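Local coordinates for centromeric protein-C, isoform A (Drosophila melanogaster, PDB 6O2K) that probably serves as a chromatin-protein adaptor at the centromere, the part modelled here being its dimeric cupin domain, at residues E93-T98 / H108-V113. Numbering follows the deposited sequence. Where two conformers were deposited one is given.
Sequences EFNVET and HSVLRV
Val96 CG2 meets Leu111 CD1 at 3.8 Å on the buried face of an antiparallel beta hairpin, strands 93-99 and 107-112, at one margin of the four-stranded sheet of the CENP-C cupin fold. Two hydrogen-bonded pairs hold the backbones together: Phe94 N to Leu111 O, Leu111 N to Phe94 O, Val96 N to Ser109 O and Ser109 N to Val96 O, each 2.9 Å. The tight side is the face of Phe94, Val96, Ser109 and Leu111, all buried: the Phe94 ring leads off from strand 107-112 to sit edge-to-face with Phe69, while Leu111 and Ser109 pack on Ile117 of strand 116-119 and on Val37 of the second subunit. Ser109 OG bonds Asn34 of that subunit and also accepts from a water that reaches Val96 O and Thr98 OG1.

The other face, carrying Glu93, Asn95, Glu97, His108, Val110 and Arg112, is the polar, more solvent-facing side. In one of two deposited conformers, so doubtfully as a fixed link, Glu93 lies alongside Arg112, its OE2 making a salt bridge to Arg112 NH1 (2.9 Å). Asn95 OD1 rests 3.4 Å from Val110 CG2. Beyond it, the carboxylate of Glu97 lies nearly coplanar with the His108 ring, and His108 ND1 donates to the syn lone pair of Glu97 OE1 at 2.7 Å.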
loop_
_atom_site.group_PDB
_atom_site.type_symbol
_atom_site.label_atom_id
_atom_site.label_comp_id
_atom_site.label_asym_id
_atom_site.label_seq_id
_atom_site.Cartn_x
_atom_site.Cartn_y
_atom_site.Cartn_z
ATOM N N GLU B 93 7.370 2.155 -13.189
ATOM C CA GLU B 93 7.878 3.521 -13.128
ATOM C C GLU B 93 6.819 4.460 -13.691
ATOM O O GLU B 93 6.150 4.120 -14.681
ATOM C CB GLU B 93 9.185 3.647 -13.930
ATOM C CG GLU B 93 9.990 4.931 -13.714
ATOM C CD GLU B 93 11.253 4.970 -14.572
ATOM O OE1 GLU B 93 11.708 3.889 -15.013
ATOM O OE2 GLU B 93 11.785 6.073 -14.826
ATOM N N PHE B 94 6.681 5.635 -13.082
ATOM C CA PHE B 94 5.664 6.589 -13.494
ATOM C C PHE B 94 6.253 7.989 -13.572
ATOM O O PHE B 94 7.138 8.353 -12.798
ATOM C CB PHE B 94 4.472 6.606 -12.517
ATOM C CG PHE B 94 3.583 5.396 -12.611
ATOM C CD1 PHE B 94 2.581 5.330 -13.571
ATOM C CD2 PHE B 94 3.741 4.325 -11.735
ATOM C CE1 PHE B 94 1.754 4.221 -13.650
ATOM C CE2 PHE B 94 2.916 3.209 -11.814
ATOM C CZ PHE B 94 1.925 3.155 -12.777
ATOM N N ASN B 95 5.734 8.778 -14.507
ATOM C CA ASN B 95 5.965 10.209 -14.561
ATOM C C ASN B 95 4.683 10.902 -14.128
ATOM O O ASN B 95 3.605 10.603 -14.666
ATOM C CB ASN B 95 6.358 10.651 -15.972
ATOM C CG ASN B 95 7.711 10.115 -16.403
ATOM O OD1 ASN B 95 8.583 9.854 -15.575
ATOM N ND2 ASN B 95 7.897 9.967 -17.708
ATOM N N VAL B 96 4.794 11.822 -13.169
ATOM C CA VAL B 96 3.644 12.540 -12.624
ATOM C C VAL B 96 3.861 14.032 -12.817
ATOM O O VAL B 96 4.917 14.557 -12.450
ATOM C CB VAL B 96 3.426 12.213 -11.134
ATOM C CG1 VAL B 96 2.228 13.004 -10.578
ATOM C CG2 VAL B 96 3.245 10.692 -10.934
ATOM N N GLU B 97 2.861 14.714 -13.381
ATOM C CA GLU B 97 2.888 16.164 -13.545
ATOM C C GLU B 97 1.860 16.779 -12.609
ATOM O O GLU B 97 0.703 16.343 -12.599
ATOM C CB GLU B 97 2.581 16.579 -14.991
ATOM C CG GLU B 97 3.162 15.671 -16.081
ATOM C CD GLU B 97 4.687 15.657 -16.119
ATOM O OE1 GLU B 97 5.270 14.547 -16.207
ATOM O OE2 GLU B 97 5.303 16.747 -16.062
ATOM N N THR B 98 2.279 17.786 -11.821
ATOM C CA THR B 98 1.393 18.420 -10.847
ATOM C C THR B 98 1.423 19.934 -10.991
ATOM O O THR B 98 2.476 20.515 -11.265
ATOM C CB THR B 98 1.760 18.063 -9.388
ATOM O OG1 THR B 98 3.143 18.351 -9.145
ATOM C CG2 THR B 98 1.492 16.586 -9.106
ATOM N N HIS B 108 7.373 18.222 -12.690
ATOM C CA HIS B 108 7.516 16.876 -13.218
ATOM C C HIS B 108 8.286 16.034 -12.199
ATOM O O HIS B 108 9.370 16.430 -11.758
ATOM C CB HIS B 108 8.245 16.936 -14.569
ATOM C CG HIS B 108 8.709 15.610 -15.087
ATOM N ND1 HIS B 108 7.882 14.746 -15.776
ATOM C CD2 HIS B 108 9.922 15.007 -15.040
ATOM C CE1 HIS B 108 8.561 13.664 -16.118
ATOM N NE2 HIS B 108 9.802 13.797 -15.683
ATOM N N SER B 109 7.721 14.887 -11.806
ATOM C CA SER B 109 8.379 13.972 -10.884
ATOM C C SER B 109 8.409 12.574 -11.479
ATOM O O SER B 109 7.495 12.172 -12.200
ATOM C CB SER B 109 7.686 13.923 -9.506
ATOM O OG SER B 109 7.310 15.209 -9.044
ATOM N N VAL B 110 9.468 11.832 -11.172
ATOM C CA VAL B 110 9.622 10.453 -11.632
ATOM C C VAL B 110 9.615 9.556 -10.411
ATOM O O VAL B 110 10.414 9.767 -9.490
ATOM C CB VAL B 110 10.918 10.244 -12.432
ATOM C CG1 VAL B 110 11.007 8.785 -12.933
ATOM C CG2 VAL B 110 11.007 11.227 -13.575
ATOM N N LEU B 111 8.734 8.545 -10.416
ATOM C CA LEU B 111 8.548 7.646 -9.283
ATOM C C LEU B 111 8.881 6.213 -9.684
ATOM O O LEU B 111 8.360 5.700 -10.687
ATOM C CB LEU B 111 7.114 7.712 -8.742
ATOM C CG LEU B 111 6.546 9.114 -8.399
ATOM C CD1 LEU B 111 5.080 8.990 -8.041
ATOM C CD2 LEU B 111 7.308 9.755 -7.247
ATOM N N ARG B 112 9.725 5.565 -8.886
ATOM C CA ARG B 112 10.006 4.142 -9.033
ATOM C C ARG B 112 9.352 3.386 -7.883
ATOM O O ARG B 112 8.724 3.970 -7.002
ATOM C CB ARG B 112 11.512 3.874 -9.075
ATOM C CG ARG B 112 12.178 4.319 -10.362
ATOM C CD ARG B 112 13.682 4.476 -10.209
ATOM N NE ARG B 112 14.092 5.855 -10.456
ATOM C CZ ARG B 112 14.132 6.422 -11.660
ATOM N NH1 ARG B 112 13.794 5.729 -12.742
ATOM N NH2 ARG B 112 14.515 7.686 -11.784
ATOM N N VAL B 113 9.518 2.064 -7.886
ATOM C CA VAL B 113 8.751 1.237 -6.967
ATOM C C VAL B 113 9.045 1.626 -5.521
ATOM O O VAL B 113 10.201 1.843 -5.129
ATOM C CB VAL B 113 9.033 -0.249 -7.239
ATOM C CG1 VAL B 113 10.467 -0.627 -6.846
ATOM C CG2 VAL B 113 8.000 -1.112 -6.521
HETATM O O HOH W 1 4.965 16.209 -10.014
#